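Local coordinates for protein alkaline phosphatase (Antarctic bacterium, PDB 2W5V) that probably hydrolyses phosphate monoesters through a phosphoserine intermediate, as alkaline phosphatases do, with zinc and magnesium ions at its active site, at residues Thr137-Tyr142 and Glu152-Asp157; Ile114-Ala119 and Glu160-Phe165; Asp182-Leu187 and Phe192-Thr197. The protein carries 1 engineered substitution. All coordinates share one frame; numbering follows the deposited sequence.

Contact 1: Thr137-Tyr142 and Glu152-Asp157. With MG (magnesium ion), chain I.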
ATOM      1  N   THR B 137       2.080 -14.217 -17.304  1.00 13.93           N
ATOM      2  CA  THR B 137       2.880 -13.009 -17.109  1.00 15.87           C
ATOM      3  C   THR B 137       4.002 -12.827 -18.155  1.00 18.76           C
ATOM      4  O   THR B 137       4.033 -11.803 -18.851  1.00 20.17           O
ATOM      5  CB  THR B 137       3.443 -12.912 -15.668  1.00 19.09           C
ATOM      6  OG1 THR B 137       2.404 -13.214 -14.738  1.00 14.54           O
ATOM      7  CG2 THR B 137       3.956 -11.505 -15.389  1.00 12.85           C
ATOM      8  N   PRO B 138       4.922 -13.810 -18.272  1.00 18.71           N
ATOM      9  CA  PRO B 138       5.963 -13.696 -19.304  1.00 15.72           C
ATOM     10  C   PRO B 138       5.324 -13.627 -20.683  1.00 18.69           C
ATOM     11  O   PRO B 138       5.766 -12.854 -21.522  1.00 18.21           O
ATOM     12  CB  PRO B 138       6.746 -15.020 -19.201  1.00 19.07           C
ATOM     13  CG  PRO B 138       6.256 -15.723 -18.032  1.00 24.09           C
ATOM     14  CD  PRO B 138       4.994 -15.078 -17.528  1.00 21.09           C
ATOM     15  N   ALA B 139       4.289 -14.428 -20.913  1.00 17.22           N
ATOM     16  CA  ALA B 139       3.703 -14.545 -22.249  1.00 18.71           C
ATOM     17  C   ALA B 139       3.214 -13.194 -22.758  1.00 17.33           C
ATOM     18  O   ALA B 139       3.363 -12.869 -23.939  1.00 18.43           O
ATOM     19  CB  ALA B 139       2.558 -15.538 -22.243  1.00 13.95           C
ATOM     20  N   SER B 140       2.621 -12.415 -21.863  1.00 14.60           N
ATOM     21  CA  SER B 140       2.074 -11.123 -22.246  1.00 13.83           C
ATOM     22  C   SER B 140       3.140 -10.183 -22.796  1.00 15.72           C
ATOM     23  O   SER B 140       2.814  -9.201 -23.458  1.00 20.34           O
ATOM     24  CB  SER B 140       1.358 -10.460 -21.064  1.00 20.28           C
ATOM     25  OG  SER B 140       0.229 -11.217 -20.670  1.00 25.65           O
ATOM     26  N   PHE B 141       4.410 -10.479 -22.535  1.00 16.28           N
ATOM     27  CA  PHE B 141       5.484  -9.618 -23.021  1.00 17.67           C
ATOM     28  C   PHE B 141       6.076 -10.035 -24.382  1.00 23.16           C
ATOM     29  O   PHE B 141       6.867  -9.297 -24.960  1.00 24.80           O
ATOM     30  CB  PHE B 141       6.577  -9.462 -21.957  1.00 15.93           C
ATOM     31  CG  PHE B 141       6.165  -8.571 -20.812  1.00 18.95           C
ATOM     32  CD1 PHE B 141       5.348  -9.058 -19.803  1.00 18.07           C
ATOM     33  CD2 PHE B 141       6.549  -7.239 -20.775  1.00 14.93           C
ATOM     34  CE1 PHE B 141       4.935  -8.240 -18.761  1.00 18.29           C
ATOM     35  CE2 PHE B 141       6.139  -6.413 -19.725  1.00 15.55           C
ATOM     36  CZ  PHE B 141       5.332  -6.916 -18.722  1.00 17.60           C
ATOM     37  N   TYR B 142       5.692 -11.195 -24.905  1.00 16.87           N
ATOM     38  CA  TYR B 142       6.225 -11.607 -26.208  1.00 22.51           C
ATOM     39  C   TYR B 142       5.223 -12.265 -27.156  1.00 19.99           C
ATOM     40  O   TYR B 142       5.533 -12.455 -28.328  1.00 20.52           O
ATOM     41  CB  TYR B 142       7.448 -12.517 -26.046  1.00 23.85           C
ATOM     42  CG  TYR B 142       7.138 -13.875 -25.445  1.00 21.35           C
ATOM     43  CD1 TYR B 142       6.688 -14.937 -26.240  1.00 19.14           C
ATOM     44  CD2 TYR B 142       7.303 -14.098 -24.090  1.00 18.69           C
ATOM     45  CE1 TYR B 142       6.409 -16.187 -25.683  1.00 20.31           C
ATOM     46  CE2 TYR B 142       7.034 -15.329 -23.529  1.00 20.53           C
ATOM     47  CZ  TYR B 142       6.591 -16.371 -24.321  1.00 24.01           C
ATOM     48  OH  TYR B 142       6.327 -17.584 -23.726  1.00 21.03           O
ATOM     49  N   GLU B 152       0.718 -23.878 -25.921  1.00 19.61           N
ATOM     50  CA  GLU B 152       1.508 -24.364 -27.054  1.00 22.83           C
ATOM     51  C   GLU B 152       1.569 -23.316 -28.171  1.00 20.77           C
ATOM     52  O   GLU B 152       2.588 -23.169 -28.842  1.00 21.41           O
ATOM     53  CB  GLU B 152       0.985 -25.706 -27.560  1.00 24.44           C
ATOM     54  CG  GLU B 152       1.186 -26.822 -26.543  1.00 37.36           C
ATOM     55  CD  GLU B 152       0.791 -28.192 -27.064  1.00 46.20           C
ATOM     56  OE1 GLU B 152       0.440 -28.310 -28.263  1.00 51.16           O
ATOM     57  OE2 GLU B 152       0.840 -29.151 -26.263  1.00 43.73           O
ATOM     58  N   GLU B 153       0.484 -22.575 -28.359  1.00 26.24           N
ATOM     59  CA  GLU B 153       0.496 -21.458 -29.306  1.00 19.41           C
ATOM     60  C   GLU B 153       1.468 -20.375 -28.843  1.00 18.21           C
ATOM     61  O   GLU B 153       2.205 -19.792 -29.640  1.00 19.10           O
ATOM     62  CB  GLU B 153      -0.908 -20.867 -29.454  1.00 19.62           C
ATOM     63  CG  GLU B 153      -0.987 -19.663 -30.394  1.00 24.87           C
ATOM     64  CD  GLU B 153      -2.406 -19.111 -30.537  1.00 36.78           C
ATOM     65  OE1 GLU B 153      -3.343 -19.910 -30.761  1.00 48.34           O
ATOM     66  OE2 GLU B 153      -2.583 -17.877 -30.448  1.00 36.73           O
ATOM     67  N   ILE B 154       1.448 -20.089 -27.545  1.00 17.33           N
ATOM     68  CA  ILE B 154       2.337 -19.094 -26.969  1.00 15.67           C
ATOM     69  C   ILE B 154       3.802 -19.483 -27.160  1.00 19.83           C
ATOM     70  O   ILE B 154       4.636 -18.643 -27.510  1.00 20.30           O
ATOM     71  CB  ILE B 154       2.009 -18.862 -25.476  1.00 15.29           C
ATOM     72  CG1 ILE B 154       0.738 -18.017 -25.373  1.00 17.65           C
ATOM     73  CG2 ILE B 154       3.172 -18.175 -24.765  1.00 18.75           C
ATOM     74  CD1 ILE B 154       0.075 -18.040 -24.018  1.00 19.40           C
ATOM     75  N   ALA B 155       4.112 -20.756 -26.944  1.00 17.68           N
ATOM     76  CA  ALA B 155       5.466 -21.246 -27.183  1.00 19.59           C
ATOM     77  C   ALA B 155       5.889 -21.010 -28.636  1.00 24.47           C
ATOM     78  O   ALA B 155       6.996 -20.541 -28.905  1.00 22.00           O
ATOM     79  CB  ALA B 155       5.566 -22.718 -26.837  1.00 22.64           C
ATOM     80  N   MET B 156       5.011 -21.340 -29.576  1.00 22.65           N
ATOM     81  CA  MET B 156       5.301 -21.076 -30.980  1.00 19.67           C
ATOM     82  C   MET B 156       5.493 -19.577 -31.238  1.00 21.59           C
ATOM     83  O   MET B 156       6.330 -19.197 -32.056  1.00 23.59           O
ATOM     84  CB  MET B 156       4.191 -21.622 -31.884  1.00 18.12           C
ATOM     85  CG  MET B 156       4.474 -21.428 -33.363  1.00 24.39           C
ATOM     86  SD  MET B 156       5.763 -22.551 -33.950  1.00 36.86           S
ATOM     87  CE  MET B 156       4.950 -24.131 -33.718  1.00 46.89           C
ATOM     88  N   ASP B 157       4.717 -18.733 -30.552  1.00 23.31           N
ATOM     89  CA  ASP B 157       4.867 -17.278 -30.672  1.00 21.77           C
ATOM     90  C   ASP B 157       6.268 -16.813 -30.259  1.00 25.63           C
ATOM     91  O   ASP B 157       6.796 -15.839 -30.805  1.00 22.46           O
ATOM     92  CB  ASP B 157       3.822 -16.543 -29.824  1.00 19.93           C
ATOM     93  CG  ASP B 157       2.419 -16.615 -30.416  1.00 32.73           C
ATOM     94  OD1 ASP B 157       2.272 -16.966 -31.611  1.00 29.21           O
ATOM     95  OD2 ASP B 157       1.456 -16.307 -29.678  1.00 29.05           O
TER
HETATM   96 MG    MG I1378       2.392 -14.816 -13.236  1.00 18.17          MG
HETATM   97  O   HOH W   1       3.509 -16.085 -14.780  1.00 16.99           O
HETATM   98  O   HOH W   2       5.261 -13.104 -30.923  1.00 35.75           O
HETATM   99  O   HOH W   3       2.471 -16.316 -11.633  1.00 17.09           O
HETATM  100  O   HOH W   4       0.503 -15.884 -14.018  1.00 20.67           O
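I154 packs its side chain on A139 and Y142, and it does so inside the beta-alpha-beta crossover from strand 124-129 to strand 165-169 of the alkaline phosphatase fold. Its chi1 of -76° sets CG1 beside the backbone N and turns CG2 anti to it, toward A139 and Y142. CG2 reaches A139 CB at 3.7 Å, while CD1 on the other branch comes against the same methyl. CG2 also lies 3.4 Å from Y142 OH, a carbon-oxygen contact; the hydroxyl itself is hydrogen-bonded to the carbonyl of I133. The side chains of Y142 and I154 cross at about a right angle. The backbone carbonyl of I154 comes in the plane of the tyrosine ring at its edge, with I154 O 3.5 Å from Y142 CE1.

A139 belongs to the short helix 136-139, which also carries an active-site ligand: T137 OG1 binds magnesium at 2.2 Å, and D43, E254 and three waters fill the remaining positions. The engineered D135 comes just before this helix.

One turn beyond I154, D157 faces the segment 137-142. With E153 and H144 it has been seen to bind another magnesium ion, absent from this chain. Between the backbones a single water donates to both carbonyls, 2.7 Å from Y142 O and 3.1 Å from D157 O.

Contact 2: Ile114-Ala119 and Glu160-Phe165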
ATOM      1  N   ILE B 114       5.461  -3.407 -25.383  1.00 17.98           N
ATOM      2  CA  ILE B 114       6.665  -2.654 -25.047  1.00 18.16           C
ATOM      3  C   ILE B 114       7.921  -3.374 -25.560  1.00 22.41           C
ATOM      4  O   ILE B 114       8.907  -2.735 -25.926  1.00 21.14           O
ATOM      5  CB  ILE B 114       6.763  -2.396 -23.519  1.00 19.49           C
ATOM      6  CG1 ILE B 114       7.826  -1.330 -23.215  1.00 21.51           C
ATOM      7  CG2 ILE B 114       7.042  -3.686 -22.797  1.00 17.45           C
ATOM      8  CD1 ILE B 114       7.522   0.039 -23.818  1.00 20.52           C
ATOM      9  N   VAL B 115       7.884  -4.702 -25.593  1.00 17.64           N
ATOM     10  CA  VAL B 115       8.994  -5.464 -26.166  1.00 16.59           C
ATOM     11  C   VAL B 115       9.129  -5.214 -27.677  1.00 21.87           C
ATOM     12  O   VAL B 115      10.243  -5.099 -28.196  1.00 18.78           O
ATOM     13  CB  VAL B 115       8.851  -6.978 -25.872  1.00 12.77           C
ATOM     14  CG1 VAL B 115       9.819  -7.803 -26.710  1.00 18.71           C
ATOM     15  CG2 VAL B 115       9.067  -7.249 -24.382  1.00 16.69           C
ATOM     16  N   GLU B 116       8.002  -5.141 -28.385  1.00 17.62           N
ATOM     17  CA  GLU B 116       8.039  -4.864 -29.822  1.00 16.10           C
ATOM     18  C   GLU B 116       8.512  -3.434 -30.110  1.00 20.20           C
ATOM     19  O   GLU B 116       9.243  -3.190 -31.069  1.00 18.66           O
ATOM     20  CB  GLU B 116       6.669  -5.143 -30.459  1.00 17.34           C
ATOM     21  CG  GLU B 116       6.336  -6.634 -30.471  1.00 24.20           C
ATOM     22  CD  GLU B 116       4.859  -6.950 -30.720  1.00 34.47           C
ATOM     23  OE1 GLU B 116       3.983  -6.098 -30.447  1.00 27.41           O
ATOM     24  OE2 GLU B 116       4.576  -8.080 -31.171  1.00 39.70           O
ATOM     25  N   ILE B 117       8.098  -2.491 -29.270  1.00 18.35           N
ATOM     26  CA  ILE B 117       8.602  -1.119 -29.348  1.00 14.73           C
ATOM     27  C   ILE B 117      10.102  -1.071 -29.044  1.00 15.41           C
ATOM     28  O   ILE B 117      10.873  -0.409 -29.743  1.00 18.06           O
ATOM     29  CB  ILE B 117       7.826  -0.198 -28.373  1.00 16.80           C
ATOM     30  CG1 ILE B 117       6.414   0.047 -28.920  1.00 18.33           C
ATOM     31  CG2 ILE B 117       8.582   1.116 -28.144  1.00 16.17           C
ATOM     32  CD1 ILE B 117       5.460   0.640 -27.912  1.00 22.73           C
ATOM     33  N   ALA B 118      10.530  -1.787 -28.010  1.00 14.14           N
ATOM     34  CA  ALA B 118      11.943  -1.777 -27.648  1.00 19.55           C
ATOM     35  C   ALA B 118      12.789  -2.243 -28.836  1.00 24.15           C
ATOM     36  O   ALA B 118      13.796  -1.619 -29.193  1.00 21.47           O
ATOM     37  CB  ALA B 118      12.182  -2.666 -26.447  1.00 21.86           C
ATOM     38  N   ALA B 119      12.372  -3.345 -29.445  1.00 23.65           N
ATOM     39  CA  ALA B 119      13.095  -3.910 -30.578  1.00 24.26           C
ATOM     40  C   ALA B 119      13.235  -2.889 -31.700  1.00 26.76           C
ATOM     41  O   ALA B 119      14.307  -2.743 -32.278  1.00 28.12           O
ATOM     42  CB  ALA B 119      12.408  -5.166 -31.079  1.00 25.40           C
ATOM     43  N   GLU B 160       8.687 -16.385 -32.937  1.00 35.47           N
ATOM     44  CA  GLU B 160       8.434 -15.281 -33.863  1.00 37.66           C
ATOM     45  C   GLU B 160       8.619 -13.931 -33.167  1.00 32.74           C
ATOM     46  O   GLU B 160       8.392 -12.874 -33.757  1.00 29.65           O
ATOM     47  CB  GLU B 160       7.012 -15.366 -34.420  1.00 49.78           C
ATOM     48  CG  GLU B 160       6.626 -16.720 -35.007  1.00 67.50           C
ATOM     49  CD  GLU B 160       5.123 -16.974 -34.950  1.00 80.04           C
ATOM     50  OE1 GLU B 160       4.382 -16.075 -34.492  1.00 85.77           O
ATOM     51  OE2 GLU B 160       4.680 -18.074 -35.355  1.00 81.42           O
ATOM     52  N   SER B 161       9.021 -13.974 -31.904  1.00 28.26           N
ATOM     53  CA  SER B 161       9.123 -12.759 -31.108  1.00 24.52           C
ATOM     54  C   SER B 161      10.468 -12.069 -31.305  1.00 27.26           C
ATOM     55  O   SER B 161      11.353 -12.593 -31.974  1.00 22.90           O
ATOM     56  CB  SER B 161       8.909 -13.070 -29.625  1.00 29.39           C
ATOM     57  OG  SER B 161      10.037 -13.735 -29.078  1.00 30.94           O
ATOM     58  N   ASP B 162      10.616 -10.898 -30.694  1.00 36.76           N
ATOM     59  CA  ASP B 162      11.832 -10.104 -30.818  1.00 39.69           C
ATOM     60  C   ASP B 162      12.792 -10.337 -29.646  1.00 30.92           C
ATOM     61  O   ASP B 162      13.892  -9.783 -29.618  1.00 31.04           O
ATOM     62  CB  ASP B 162      11.472  -8.617 -30.914  1.00 49.36           C
ATOM     63  CG  ASP B 162      10.695  -8.283 -32.178  1.00 56.51           C
ATOM     64  OD1 ASP B 162      11.219  -8.559 -33.284  1.00 58.54           O
ATOM     65  OD2 ASP B 162       9.568  -7.738 -32.065  1.00 47.67           O
ATOM     66  N   LEU B 163      12.373 -11.158 -28.687  1.00 24.52           N
ATOM     67  CA  LEU B 163      13.174 -11.428 -27.494  1.00 24.81           C
ATOM     68  C   LEU B 163      14.599 -11.849 -27.828  1.00 24.27           C
ATOM     69  O   LEU B 163      14.825 -12.638 -28.749  1.00 26.31           O
ATOM     70  CB  LEU B 163      12.523 -12.519 -26.652  1.00 26.77           C
ATOM     71  CG  LEU B 163      11.397 -12.087 -25.728  1.00 29.48           C
ATOM     72  CD1 LEU B 163      10.955 -13.277 -24.894  1.00 30.02           C
ATOM     73  CD2 LEU B 163      11.873 -10.941 -24.850  1.00 25.17           C
ATOM     74  N   ASP B 164      15.553 -11.332 -27.063  1.00 18.23           N
ATOM     75  CA  ASP B 164      16.956 -11.685 -27.230  1.00 21.05           C
ATOM     76  C   ASP B 164      17.404 -12.669 -26.159  1.00 26.29           C
ATOM     77  O   ASP B 164      18.386 -13.390 -26.336  1.00 24.13           O
ATOM     78  CB  ASP B 164      17.812 -10.426 -27.147  1.00 23.46           C
ATOM     79  CG  ASP B 164      17.452  -9.410 -28.223  1.00 32.45           C
ATOM     80  OD1 ASP B 164      17.752  -9.654 -29.420  1.00 28.07           O
ATOM     81  OD2 ASP B 164      16.870  -8.365 -27.869  1.00 32.89           O
ATOM     82  N   PHE B 165      16.677 -12.693 -25.045  1.00 22.67           N
ATOM     83  CA  PHE B 165      17.041 -13.522 -23.899  1.00 21.20           C
ATOM     84  C   PHE B 165      15.792 -13.993 -23.155  1.00 19.52           C
ATOM     85  O   PHE B 165      14.845 -13.230 -22.989  1.00 24.09           O
ATOM     86  CB  PHE B 165      17.921 -12.704 -22.946  1.00 23.22           C
ATOM     87  CG  PHE B 165      18.409 -13.467 -21.736  1.00 25.25           C
ATOM     88  CD1 PHE B 165      19.684 -14.017 -21.714  1.00 23.94           C
ATOM     89  CD2 PHE B 165      17.605 -13.610 -20.615  1.00 23.83           C
ATOM     90  CE1 PHE B 165      20.144 -14.706 -20.594  1.00 29.85           C
ATOM     91  CE2 PHE B 165      18.057 -14.300 -19.491  1.00 22.37           C
ATOM     92  CZ  PHE B 165      19.325 -14.846 -19.480  1.00 21.97           C
TER
HETATM   93  O   HOH W   5       9.157  -5.076 -33.149  1.00 27.42           O
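A small helix-to-loop contact brings V115, E116 and A119 against D162 and L163, at the end of the central sheet where strands 124-129 and 165-169 begin. The closest approach is between the A119 methyl and the D162 methylene: A119 CB lies 3.6 Å from D162 CB, and the carboxylate carbon of D162 is nearly as close to the same methyl. With CG beside its backbone N (chi1 -65°), D162 lays its carboxylate along the side of the helix, from A119 back toward E116, and OD2 comes to 3.8 Å from E116 CG. A water ties the two residues together by donating to E116 O at 2.8 Å and to D162 OD2 at 2.9 Å.

Helix 114-120 leads into strand 124-129, and the loop 160-165 leads into the neighbouring parallel strand 165-169, so the contact joins the entrances of two adjacent strands in the alpha/beta fold. D164 fastens the loop there through T125 and a salt bridge to R209.

Deeper in, V115 CG1 meets L163 CD2 at 4.2 Å, the two side chains crossing at about a right angle, and L163 packs further onto strand 124-129. The two carboxylates are turned 68° from each other, with E116 OE2 and D162 OD2 5.1 Å apart. E116 OE2 holds NE2 of H144, which has been seen to bind magnesium, so E116 may help position it, while S113 N holds OE1.

Contact 3: Asp182-Leu187 and Phe192-Thr197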
ATOM      1  N   ASP B 182       8.187 -30.152 -32.932  1.00 41.93           N
ATOM      2  CA  ASP B 182       9.391 -29.800 -32.176  1.00 40.21           C
ATOM      3  C   ASP B 182       9.682 -28.315 -32.315  1.00 34.76           C
ATOM      4  O   ASP B 182      10.328 -27.889 -33.270  1.00 34.56           O
ATOM      5  CB  ASP B 182      10.610 -30.601 -32.645  1.00 46.90           C
ATOM      6  CG  ASP B 182      11.899 -30.169 -31.943  1.00 54.07           C
ATOM      7  OD1 ASP B 182      11.833 -29.297 -31.046  1.00 47.90           O
ATOM      8  OD2 ASP B 182      12.979 -30.701 -32.285  1.00 56.58           O
ATOM      9  N   VAL B 183       9.212 -27.529 -31.353  1.00 33.17           N
ATOM     10  CA  VAL B 183       9.340 -26.080 -31.434  1.00 26.89           C
ATOM     11  C   VAL B 183      10.724 -25.618 -30.986  1.00 32.01           C
ATOM     12  O   VAL B 183      11.187 -24.541 -31.363  1.00 31.96           O
ATOM     13  CB  VAL B 183       8.246 -25.380 -30.608  1.00 31.74           C
ATOM     14  CG1 VAL B 183       8.396 -23.881 -30.701  1.00 25.52           C
ATOM     15  CG2 VAL B 183       6.875 -25.809 -31.103  1.00 37.89           C
ATOM     16  N   LEU B 184      11.383 -26.447 -30.185  1.00 34.93           N
ATOM     17  CA  LEU B 184      12.746 -26.179 -29.769  1.00 34.40           C
ATOM     18  C   LEU B 184      13.615 -25.971 -31.005  1.00 37.71           C
ATOM     19  O   LEU B 184      14.393 -25.017 -31.080  1.00 34.50           O
ATOM     20  CB  LEU B 184      13.282 -27.364 -28.963  1.00 39.82           C
ATOM     21  CG  LEU B 184      14.067 -27.030 -27.697  1.00 46.20           C
ATOM     22  CD1 LEU B 184      15.094 -28.111 -27.436  1.00 46.16           C
ATOM     23  CD2 LEU B 184      14.733 -25.672 -27.809  1.00 49.59           C
ATOM     24  N   ALA B 185      13.472 -26.876 -31.976  1.00 38.27           N
ATOM     25  CA  ALA B 185      14.239 -26.817 -33.217  1.00 38.90           C
ATOM     26  C   ALA B 185      13.935 -25.532 -33.981  1.00 39.57           C
ATOM     27  O   ALA B 185      14.821 -24.938 -34.594  1.00 38.16           O
ATOM     28  CB  ALA B 185      13.946 -28.040 -34.087  1.00 36.61           C
ATOM     29  N   ILE B 186      12.679 -25.108 -33.937  1.00 34.61           N
ATOM     30  CA  ILE B 186      12.274 -23.858 -34.568  1.00 33.74           C
ATOM     31  C   ILE B 186      12.908 -22.661 -33.852  1.00 31.51           C
ATOM     32  O   ILE B 186      13.347 -21.708 -34.495  1.00 30.03           O
ATOM     33  CB  ILE B 186      10.735 -23.717 -34.606  1.00 34.49           C
ATOM     34  CG1 ILE B 186      10.110 -24.928 -35.306  1.00 35.51           C
ATOM     35  CG2 ILE B 186      10.332 -22.426 -35.299  1.00 32.01           C
ATOM     36  CD1 ILE B 186       8.632 -24.783 -35.587  1.00 41.11           C
ATOM     37  N   LEU B 187      12.966 -22.715 -32.525  1.00 25.96           N
ATOM     38  CA  LEU B 187      13.658 -21.670 -31.773  1.00 36.39           C
ATOM     39  C   LEU B 187      15.100 -21.525 -32.241  1.00 36.64           C
ATOM     40  O   LEU B 187      15.555 -20.420 -32.539  1.00 31.55           O
ATOM     41  CB  LEU B 187      13.646 -21.961 -30.270  1.00 40.01           C
ATOM     42  CG  LEU B 187      12.488 -21.408 -29.441  1.00 45.11           C
ATOM     43  CD1 LEU B 187      12.643 -21.829 -27.991  1.00 42.50           C
ATOM     44  CD2 LEU B 187      12.418 -19.896 -29.559  1.00 46.00           C
ATOM     45  N   PHE B 192      18.267 -18.647 -31.710  1.00 26.62           N
ATOM     46  CA  PHE B 192      18.359 -18.909 -30.276  1.00 29.35           C
ATOM     47  C   PHE B 192      19.330 -20.030 -29.946  1.00 32.22           C
ATOM     48  O   PHE B 192      19.203 -21.141 -30.457  1.00 33.19           O
ATOM     49  CB  PHE B 192      16.989 -19.243 -29.692  1.00 30.89           C
ATOM     50  CG  PHE B 192      16.184 -18.041 -29.327  1.00 35.22           C
ATOM     51  CD1 PHE B 192      15.239 -17.535 -30.204  1.00 38.62           C
ATOM     52  CD2 PHE B 192      16.377 -17.408 -28.111  1.00 39.65           C
ATOM     53  CE1 PHE B 192      14.493 -16.422 -29.864  1.00 46.80           C
ATOM     54  CE2 PHE B 192      15.640 -16.297 -27.773  1.00 35.21           C
ATOM     55  CZ  PHE B 192      14.699 -15.806 -28.649  1.00 35.61           C
ATOM     56  N   THR B 193      20.306 -19.732 -29.095  1.00 28.37           N
ATOM     57  CA  THR B 193      21.067 -20.778 -28.439  1.00 28.98           C
ATOM     58  C   THR B 193      20.250 -21.192 -27.224  1.00 29.22           C
ATOM     59  O   THR B 193      19.842 -20.343 -26.438  1.00 30.22           O
ATOM     60  CB  THR B 193      22.459 -20.287 -28.005  1.00 34.94           C
ATOM     61  OG1 THR B 193      23.233 -19.962 -29.172  1.00 39.19           O
ATOM     62  CG2 THR B 193      23.181 -21.365 -27.212  1.00 39.81           C
ATOM     63  N   ILE B 194      19.990 -22.488 -27.080  1.00 26.59           N
ATOM     64  CA  ILE B 194      19.127 -22.963 -26.001  1.00 28.30           C
ATOM     65  C   ILE B 194      19.874 -23.885 -25.044  1.00 28.78           C
ATOM     66  O   ILE B 194      20.532 -24.823 -25.469  1.00 31.31           O
ATOM     67  CB  ILE B 194      17.905 -23.729 -26.550  1.00 33.15           C
ATOM     68  CG1 ILE B 194      17.072 -22.838 -27.472  1.00 28.77           C
ATOM     69  CG2 ILE B 194      17.061 -24.295 -25.410  1.00 31.21           C
ATOM     70  CD1 ILE B 194      16.461 -21.641 -26.784  1.00 28.38           C
ATOM     71  N   ASN B 195      19.757 -23.612 -23.752  1.00 26.72           N
ATOM     72  CA  ASN B 195      20.306 -24.485 -22.729  1.00 27.99           C
ATOM     73  C   ASN B 195      19.161 -25.025 -21.883  1.00 31.87           C
ATOM     74  O   ASN B 195      18.320 -24.261 -21.399  1.00 30.76           O
ATOM     75  CB  ASN B 195      21.321 -23.721 -21.872  1.00 28.86           C
ATOM     76  CG  ASN B 195      21.986 -24.591 -20.822  1.00 36.34           C
ATOM     77  OD1 ASN B 195      21.330 -25.386 -20.149  1.00 37.75           O
ATOM     78  ND2 ASN B 195      23.299 -24.433 -20.665  1.00 31.21           N
ATOM     79  N   THR B 196      19.113 -26.341 -21.719  1.00 27.11           N
ATOM     80  CA  THR B 196      18.057 -26.950 -20.926  1.00 32.50           C
ATOM     81  C   THR B 196      18.631 -27.689 -19.735  1.00 36.47           C
ATOM     82  O   THR B 196      17.939 -28.486 -19.108  1.00 42.01           O
ATOM     83  CB  THR B 196      17.217 -27.935 -21.751  1.00 36.82           C
ATOM     84  OG1 THR B 196      18.034 -29.049 -22.144  1.00 44.62           O
ATOM     85  CG2 THR B 196      16.665 -27.255 -22.984  1.00 34.60           C
ATOM     86  N   THR B 197      19.897 -27.419 -19.426  1.00 35.18           N
ATOM     87  CA  THR B 197      20.588 -28.105 -18.343  1.00 36.58           C
ATOM     88  C   THR B 197      20.669 -27.255 -17.078  1.00 45.06           C
ATOM     89  O   THR B 197      20.172 -27.651 -16.025  1.00 50.92           O
ATOM     90  CB  THR B 197      22.006 -28.504 -18.760  1.00 40.32           C
ATOM     91  OG1 THR B 197      21.941 -29.351 -19.913  1.00 46.57           O
ATOM     92  CG2 THR B 197      22.695 -29.244 -17.634  1.00 48.73           C
TER
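L184 and L187, one helical turn apart, present two bumps that fit onto I194 and F192 of the strand that follows. The CD2 methyl of L184 is the first bump: it settles into the fork of I194, lying 3.6 Å from I194 CG2 and 3.7 Å from I194 CG1, so both branches flank it. At L184 chi1 is -137°, away from a staggered value, so the rotamer may be strained or less certain.

L187 is itself forked, one methyl for F192 and the other for I194. Its CD2 stands off the plane of the aromatic ring, displaced outward past CD1, 3.7 Å from F192 CD1, while its CD1 meets I194 CD1 at 4.0 Å. Thus I194 takes one leucine on CG1 and CG2 and the other on CD1. The F192 ring also meets the ring of F166, and L187 rests also on F174.

Helix 183-187 and strand 192-195 run at 134° to each other, a reversal of chain direction that completes the crossover from strand 165-169 to an edge strand of the sheet within this chain; strand 210-214 lies between 165-169 and 192-195 in the sheet. Where the two segments come nearest along the chain, F192 N donates a weak hydrogen bond to L187 O, 3.3 Å long and bent to 154°; the same oxygen lies in the plane of the phenylalanine ring, at its edge. Both pieces have polar finishes: D182 OD1 caps the helix by accepting from A185 N at 3.1 Å, met from above the carboxylate plane, and N195 OD1 receives T197 N in an Asx turn.

With one weak bond between the segments and methyl and ring contacts for the rest, the hold depends mainly on complementary hydrophobic shape and the short connection, rather than on directed polar bonds.

Overall arrangement
Contact 1 lies within the chain loop that contact 2 closes, and contact 3 follows both. All three lie around the part of the large mixed sheet formed by strands 124-129, 165-169 and 192-195: contacts 1 and 2 near the first two, contact 3 at 192-195, an edge strand of the sheet within this chain. Centres of contacts 1 and 2 are about 12 Å apart, those of contacts 1 and 3 about 15 Å, and those of contacts 2 and 3 about 17 Å. Each pair touches: Y142 packs on L163, M156 on V183 and I186, and the F192 ring approaches the L163 carbonyl. Pairwise packing thus links the helix that carries the magnesium ligand T137 to the edge of the sheet.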